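Local coordinates for filamentation induced by cAMP protein Fic (Desulfovibrio alaskensis, PDB 4RGL) that is of unknown function but belongs to the Fic/DOC family, combining a largely helical Fic fold with a C-terminal domain of the helix-turn-helix clan, at residues 50-54 with 66-70; 90-94 with 115-120. Residue numbers count along the deposited sequence, not the author numbering.

Overall arrangement
In helical proteins one helix often serves two interfaces, and helix 82-95 of this Fic fold illustrates it. Contact 1 joins helix 42-59 to helix 66-74; contact 2 joins the next helix, 82-95, to the end of helix 106-117 through N90, A91 and T94. Their centres lie about 15 Å apart, yet helix 82-95 also receives I53 of contact 1, whose CD1 is 3.7 Å from F92 CA and whose CG2 is 3.8 Å from A91 CB. Contact 1 lies nearer the centre of the chain, about 9 Å between centres against about 16 Å for contact 2. Contact 2 reaches the signature-motif region, where the M117 side chain comes within about 3 Å of a bound unknown ligand.

Contact 1 (50-54 with 66-70); sequences IRTIQ and LEQVT
Two helices consecutive in sequence can pack through a small, mainly apolar patch. Here both segments are regular alpha-helix, their axes 9.5 Å apart at closest approach and 114° between N-to-C directions. The CA pairs are Q54-L66 (5.9 Å) and I50-T70 (6.2 Å). L66 (chi1 t, chi2 p), in the first turn of its helix, lays CD1 against I50, R51 and Q54: 3.9 Å from I50 CG2, 3.9 Å from R51 CA and 3.8 Å from Q54 CB. Its CA also receives Q54 CG at 3.6 Å. Q54 (chi1 t, chi2 m) directs NE2 to a hydrogen bond with L64 O in the connecting loop. One turn on, V69 points toward the partner helix; its CG1 meets I50 CG2 at 4.0 Å and I53 CG2 at 4.3 Å, while its CG2 touches Q54 CG at 3.6 Å. T70 (chi1 m) bonds from OG1 back to L66 O (2.7 Å), and OG1 also touches I50 CG2 (3.3 Å). No hydrogen bond crosses the interface. The end of helix 42-59 runs into an S-x-x-x-E-N sequence, consistent with the inhibitory-helix motif of Fic proteins, and this is a steeply crossed helix-loop-helix pair of their mainly helical fold.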
ATOM      1  N   ILE A  50      -3.389   1.269   2.838  1.00 55.93           N
ATOM      2  CA  ILE A  50      -3.901   0.679   4.078  1.00 55.40           C
ATOM      3  C   ILE A  50      -3.332  -0.757   4.250  1.00 60.50           C
ATOM      4  O   ILE A  50      -2.888  -1.109   5.347  1.00 61.06           O
ATOM      5  CB  ILE A  50      -5.460   0.693   4.104  1.00 58.58           C
ATOM      6  CG1 ILE A  50      -5.995   2.152   4.206  1.00 59.07           C
ATOM      7  CG2 ILE A  50      -5.997  -0.169   5.252  1.00 60.29           C
ATOM      8  CD1 ILE A  50      -7.560   2.291   4.164  1.00 63.43           C
ATOM      9  N   ARG A  51      -3.278  -1.550   3.139  1.00 55.89           N
ATOM     10  CA  ARG A  51      -2.699  -2.903   3.156  1.00 55.13           C
ATOM     11  C   ARG A  51      -1.217  -2.858   3.545  1.00 59.08           C
ATOM     12  O   ARG A  51      -0.773  -3.666   4.364  1.00 59.20           O
ATOM     13  CB  ARG A  51      -2.865  -3.589   1.791  1.00 53.23           C
ATOM     14  CG  ARG A  51      -4.296  -4.005   1.481  1.00 62.16           C
ATOM     15  CD  ARG A  51      -4.398  -4.666   0.125  1.00 70.15           C
ATOM     16  NE  ARG A  51      -3.631  -5.910   0.070  1.00 83.28           N
ATOM     17  CZ  ARG A  51      -3.301  -6.528  -1.058  1.00100.56           C
ATOM     18  NH1 ARG A  51      -3.621  -5.995  -2.232  1.00 86.27           N
ATOM     19  NH2 ARG A  51      -2.604  -7.655  -1.024  1.00 91.88           N
ATOM     20  N   THR A  52      -0.450  -1.900   2.963  1.00 54.96           N
ATOM     21  CA  THR A  52       0.969  -1.701   3.289  1.00 55.03           C
ATOM     22  C   THR A  52       1.145  -1.413   4.804  1.00 59.01           C
ATOM     23  O   THR A  52       1.960  -2.059   5.469  1.00 58.85           O
ATOM     24  CB  THR A  52       1.546  -0.548   2.434  1.00 65.11           C
ATOM     25  OG1 THR A  52       1.643  -0.979   1.080  1.00 69.31           O
ATOM     26  CG2 THR A  52       2.913  -0.073   2.928  1.00 61.06           C
ATOM     27  N   ILE A  53       0.357  -0.471   5.337  1.00 54.61           N
ATOM     28  CA  ILE A  53       0.449  -0.063   6.733  1.00 54.22           C
ATOM     29  C   ILE A  53       0.065  -1.230   7.653  1.00 60.51           C
ATOM     30  O   ILE A  53       0.839  -1.584   8.544  1.00 60.49           O
ATOM     31  CB  ILE A  53      -0.438   1.189   6.991  1.00 56.12           C
ATOM     32  CG1 ILE A  53       0.119   2.419   6.214  1.00 56.19           C
ATOM     33  CG2 ILE A  53      -0.546   1.484   8.489  1.00 55.06           C
ATOM     34  CD1 ILE A  53      -0.848   3.541   6.050  1.00 62.89           C
ATOM     35  N   GLN A  54      -1.107  -1.852   7.411  1.00 57.99           N
ATOM     36  CA  GLN A  54      -1.586  -2.948   8.245  1.00 57.91           C
ATOM     37  C   GLN A  54      -0.561  -4.090   8.284  1.00 63.90           C
ATOM     38  O   GLN A  54      -0.210  -4.551   9.362  1.00 64.33           O
ATOM     39  CB  GLN A  54      -2.947  -3.458   7.742  1.00 59.16           C
ATOM     40  CG  GLN A  54      -3.612  -4.491   8.670  1.00 69.43           C
ATOM     41  CD  GLN A  54      -2.996  -5.861   8.555  1.00 80.94           C
ATOM     42  OE1 GLN A  54      -2.694  -6.343   7.463  1.00 83.28           O
ATOM     43  NE2 GLN A  54      -2.860  -6.538   9.671  1.00 65.27           N
ATOM     44  N   LEU A  66      -7.069  -5.783   9.112  1.00 71.01           N
ATOM     45  CA  LEU A  66      -7.160  -4.872   7.966  1.00 69.86           C
ATOM     46  C   LEU A  66      -8.427  -4.023   8.070  1.00 75.35           C
ATOM     47  O   LEU A  66      -8.365  -2.805   7.908  1.00 74.79           O
ATOM     48  CB  LEU A  66      -7.142  -5.660   6.636  1.00 69.37           C
ATOM     49  CG  LEU A  66      -7.046  -4.813   5.356  1.00 72.75           C
ATOM     50  CD1 LEU A  66      -5.734  -4.054   5.299  1.00 72.36           C
ATOM     51  CD2 LEU A  66      -7.187  -5.665   4.138  1.00 74.24           C
ATOM     52  N   GLU A  67      -9.556  -4.656   8.457  1.00 73.80           N
ATOM     53  CA  GLU A  67     -10.833  -3.968   8.665  1.00 74.55           C
ATOM     54  C   GLU A  67     -10.686  -2.852   9.733  1.00 76.14           C
ATOM     55  O   GLU A  67     -11.224  -1.755   9.556  1.00 75.55           O
ATOM     56  CB  GLU A  67     -11.920  -4.984   9.087  1.00 77.75           C
ATOM     57  CG  GLU A  67     -13.307  -4.375   9.272  1.00 94.21           C
ATOM     58  CD  GLU A  67     -14.374  -5.345   9.758  1.00122.90           C
ATOM     59  OE1 GLU A  67     -14.194  -6.573   9.577  1.00113.93           O
ATOM     60  OE2 GLU A  67     -15.415  -4.871  10.270  1.00123.48           O
ATOM     61  N   GLN A  68      -9.924  -3.130  10.817  1.00 71.34           N
ATOM     62  CA  GLN A  68      -9.696  -2.154  11.891  1.00 70.31           C
ATOM     63  C   GLN A  68      -8.799  -1.007  11.409  1.00 72.87           C
ATOM     64  O   GLN A  68      -9.166   0.158  11.553  1.00 73.11           O
ATOM     65  CB  GLN A  68      -9.075  -2.831  13.126  1.00 71.34           C
ATOM     66  CG  GLN A  68     -10.037  -3.753  13.864  1.00 73.16           C
ATOM     67  CD  GLN A  68      -9.387  -4.389  15.069  1.00 86.96           C
ATOM     68  OE1 GLN A  68      -8.522  -5.267  14.953  1.00 79.96           O
ATOM     69  NE2 GLN A  68      -9.820  -3.985  16.258  1.00 78.54           N
ATOM     70  N   VAL A  69      -7.632  -1.341  10.804  1.00 67.28           N
ATOM     71  CA  VAL A  69      -6.692  -0.335  10.294  1.00 65.51           C
ATOM     72  C   VAL A  69      -7.411   0.588   9.274  1.00 69.35           C
ATOM     73  O   VAL A  69      -7.239   1.809   9.323  1.00 68.53           O
ATOM     74  CB  VAL A  69      -5.438  -1.002   9.676  1.00 67.95           C
ATOM     75  CG1 VAL A  69      -4.567   0.022   8.947  1.00 67.04           C
ATOM     76  CG2 VAL A  69      -4.634  -1.734  10.746  1.00 67.62           C
ATOM     77  N   THR A  70      -8.285   0.003   8.422  1.00 66.40           N
ATOM     78  CA  THR A  70      -9.093   0.775   7.474  1.00 66.44           C
ATOM     79  C   THR A  70      -9.968   1.781   8.230  1.00 71.85           C
ATOM     80  O   THR A  70      -9.956   2.969   7.907  1.00 72.29           O
ATOM     81  CB  THR A  70      -9.953  -0.169   6.615  1.00 71.64           C
ATOM     82  OG1 THR A  70      -9.103  -1.089   5.935  1.00 71.91           O
ATOM     83  CG2 THR A  70     -10.813   0.582   5.611  1.00 68.97           C
TER

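Contact 2 (90-94 with 115-120)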
ATOM      1  N   ASN A  90       0.142   7.324  13.168  1.00 64.33           N
ATOM      2  CA  ASN A  90       1.508   7.793  12.894  1.00 64.12           C
ATOM      3  C   ASN A  90       2.037   7.216  11.578  1.00 67.14           C
ATOM      4  O   ASN A  90       2.624   7.951  10.777  1.00 67.73           O
ATOM      5  CB  ASN A  90       2.456   7.423  14.049  1.00 63.75           C
ATOM      6  CG  ASN A  90       2.267   8.254  15.299  1.00 77.61           C
ATOM      7  OD1 ASN A  90       1.344   9.069  15.409  1.00 73.59           O
ATOM      8  ND2 ASN A  90       3.168   8.093  16.254  1.00 68.10           N
ATOM      9  N   ALA A  91       1.819   5.898  11.346  1.00 61.55           N
ATOM     10  CA  ALA A  91       2.260   5.241  10.111  1.00 60.02           C
ATOM     11  C   ALA A  91       1.612   5.891   8.883  1.00 65.25           C
ATOM     12  O   ALA A  91       2.322   6.287   7.951  1.00 66.14           O
ATOM     13  CB  ALA A  91       1.931   3.763  10.156  1.00 59.53           C
ATOM     14  N   PHE A  92       0.267   6.080   8.914  1.00 61.07           N
ATOM     15  CA  PHE A  92      -0.449   6.731   7.814  1.00 60.90           C
ATOM     16  C   PHE A  92       0.101   8.138   7.570  1.00 66.89           C
ATOM     17  O   PHE A  92       0.313   8.525   6.423  1.00 67.08           O
ATOM     18  CB  PHE A  92      -1.964   6.787   8.093  1.00 62.19           C
ATOM     19  CG  PHE A  92      -2.735   7.594   7.071  1.00 63.60           C
ATOM     20  CD1 PHE A  92      -2.982   7.084   5.801  1.00 65.96           C
ATOM     21  CD2 PHE A  92      -3.183   8.880   7.368  1.00 65.45           C
ATOM     22  CE1 PHE A  92      -3.656   7.846   4.843  1.00 66.96           C
ATOM     23  CE2 PHE A  92      -3.862   9.636   6.413  1.00 67.94           C
ATOM     24  CZ  PHE A  92      -4.105   9.113   5.162  1.00 66.08           C
ATOM     25  N   ALA A  93       0.364   8.882   8.645  1.00 64.79           N
ATOM     26  CA  ALA A  93       0.914  10.225   8.548  1.00 66.28           C
ATOM     27  C   ALA A  93       2.320  10.209   7.917  1.00 71.60           C
ATOM     28  O   ALA A  93       2.653  11.096   7.122  1.00 71.75           O
ATOM     29  CB  ALA A  93       0.967  10.862   9.924  1.00 67.67           C
ATOM     30  N   THR A  94       3.120   9.168   8.234  1.00 68.16           N
ATOM     31  CA  THR A  94       4.503   9.052   7.769  1.00 67.91           C
ATOM     32  C   THR A  94       4.548   8.742   6.258  1.00 69.66           C
ATOM     33  O   THR A  94       5.281   9.405   5.519  1.00 69.71           O
ATOM     34  CB  THR A  94       5.241   7.972   8.581  1.00 76.92           C
ATOM     35  OG1 THR A  94       5.016   8.204   9.969  1.00 76.61           O
ATOM     36  CG2 THR A  94       6.733   7.948   8.296  1.00 75.95           C
ATOM     37  N   LEU A 115       7.905  11.300  12.643  1.00 66.02           N
ATOM     38  CA  LEU A 115       6.475  11.168  12.344  1.00 65.41           C
ATOM     39  C   LEU A 115       5.954   9.798  12.726  1.00 70.44           C
ATOM     40  O   LEU A 115       4.813   9.680  13.180  1.00 71.84           O
ATOM     41  CB  LEU A 115       6.212  11.416  10.858  1.00 65.18           C
ATOM     42  CG  LEU A 115       6.301  12.854  10.401  1.00 70.73           C
ATOM     43  CD1 LEU A 115       6.268  12.938   8.894  1.00 70.91           C
ATOM     44  CD2 LEU A 115       5.187  13.680  10.996  1.00 73.17           C
ATOM     45  N   LEU A 116       6.780   8.756  12.535  1.00 64.90           N
ATOM     46  CA  LEU A 116       6.391   7.377  12.777  1.00 62.72           C
ATOM     47  C   LEU A 116       6.320   7.062  14.277  1.00 66.13           C
ATOM     48  O   LEU A 116       5.472   6.274  14.693  1.00 66.15           O
ATOM     49  CB  LEU A 116       7.392   6.425  12.087  1.00 62.13           C
ATOM     50  CG  LEU A 116       7.076   4.925  12.165  1.00 65.91           C
ATOM     51  CD1 LEU A 116       5.890   4.566  11.271  1.00 65.88           C
ATOM     52  CD2 LEU A 116       8.275   4.107  11.769  1.00 67.66           C
HETATM   53  N   MSE A 117       7.224   7.642  15.082  1.00 62.18           N
HETATM   54  CA  MSE A 117       7.325   7.270  16.503  1.00 62.13           C
HETATM   55  C   MSE A 117       6.804   8.382  17.452  1.00 67.97           C
HETATM   56  O   MSE A 117       6.820   8.193  18.672  1.00 68.22           O
HETATM   57  CB  MSE A 117       8.787   6.929  16.870  1.00 64.15           C
HETATM   58  CG  MSE A 117       9.389   5.802  16.021  1.00 69.09           C
HETATM   59 SE   MSE A 117       8.312   4.180  16.005  0.75 75.03          SE
HETATM   60  CE  MSE A 117       8.328   3.765  17.835  1.00 71.64           C
ATOM     61  N   ARG A 118       6.338   9.531  16.894  1.00 64.81           N
ATOM     62  CA  ARG A 118       5.877  10.661  17.710  1.00 65.36           C
ATOM     63  C   ARG A 118       4.917  10.200  18.811  1.00 70.14           C
ATOM     64  O   ARG A 118       3.938   9.500  18.529  1.00 68.55           O
ATOM     65  CB  ARG A 118       5.202  11.721  16.838  1.00 64.35           C
ATOM     66  CG  ARG A 118       4.702  12.936  17.632  1.00 67.37           C
ATOM     67  CD  ARG A 118       4.041  13.952  16.735  1.00 66.81           C
ATOM     68  NE  ARG A 118       4.962  14.445  15.718  1.00 72.29           N
ATOM     69  CZ  ARG A 118       4.619  15.291  14.759  1.00 86.38           C
ATOM     70  NH1 ARG A 118       3.372  15.741  14.677  1.00 77.43           N
ATOM     71  NH2 ARG A 118       5.514  15.687  13.866  1.00 70.34           N
ATOM     72  N   GLY A 119       5.251  10.547  20.061  1.00 68.30           N
ATOM     73  CA  GLY A 119       4.418  10.261  21.225  1.00 68.56           C
ATOM     74  C   GLY A 119       4.441   8.819  21.705  1.00 71.85           C
ATOM     75  O   GLY A 119       3.779   8.488  22.691  1.00 73.03           O
ATOM     76  N   LEU A 120       5.197   7.951  21.026  1.00 66.73           N
ATOM     77  CA  LEU A 120       5.232   6.529  21.383  1.00 65.96           C
ATOM     78  C   LEU A 120       6.519   6.165  22.107  1.00 73.29           C
ATOM     79  O   LEU A 120       6.533   5.212  22.891  1.00 72.92           O
ATOM     80  CB  LEU A 120       5.086   5.651  20.121  1.00 64.09           C
ATOM     81  CG  LEU A 120       3.794   5.830  19.312  1.00 67.34           C
ATOM     82  CD1 LEU A 120       3.895   5.124  17.963  1.00 65.93           C
ATOM     83  CD2 LEU A 120       2.580   5.330  20.089  1.00 68.16           C
TER
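Contact 2 packs helix 82-95 against the C-terminal end of helix 106-117 and the turn that follows, with an asparagine hydrogen-bonded to the main chain. A side chain from a neighbouring helix can tie a helix end to the turn beyond it. N90 does so: its ND2 bridges the following turn, donating to R118 O (2.8 Å), and the last helical turn, donating weakly to L116 O (3.3 Å), while CB rests 3.4 Å from L115 O. The chain reverses in a type II turn closed by L120 N to M117 O (2.9 Å), with G119 at positive phi; L120 CD1 then lies 3.5 Å from N90 ND2. A turn along the helix, T94 OG1 donates to N90 O of the same helix (2.5 Å) and touches L115 CB at 3.5 Å. L116 CD1 meets A91 CB at 4.2 Å, and its side chain also packs on R191 and M192. M117, a selenomethionine in the model, touches D187 and R191, both in the HPFxxGNGR signature, so the arrangement belongs to the helical framework around the conserved Fic motif.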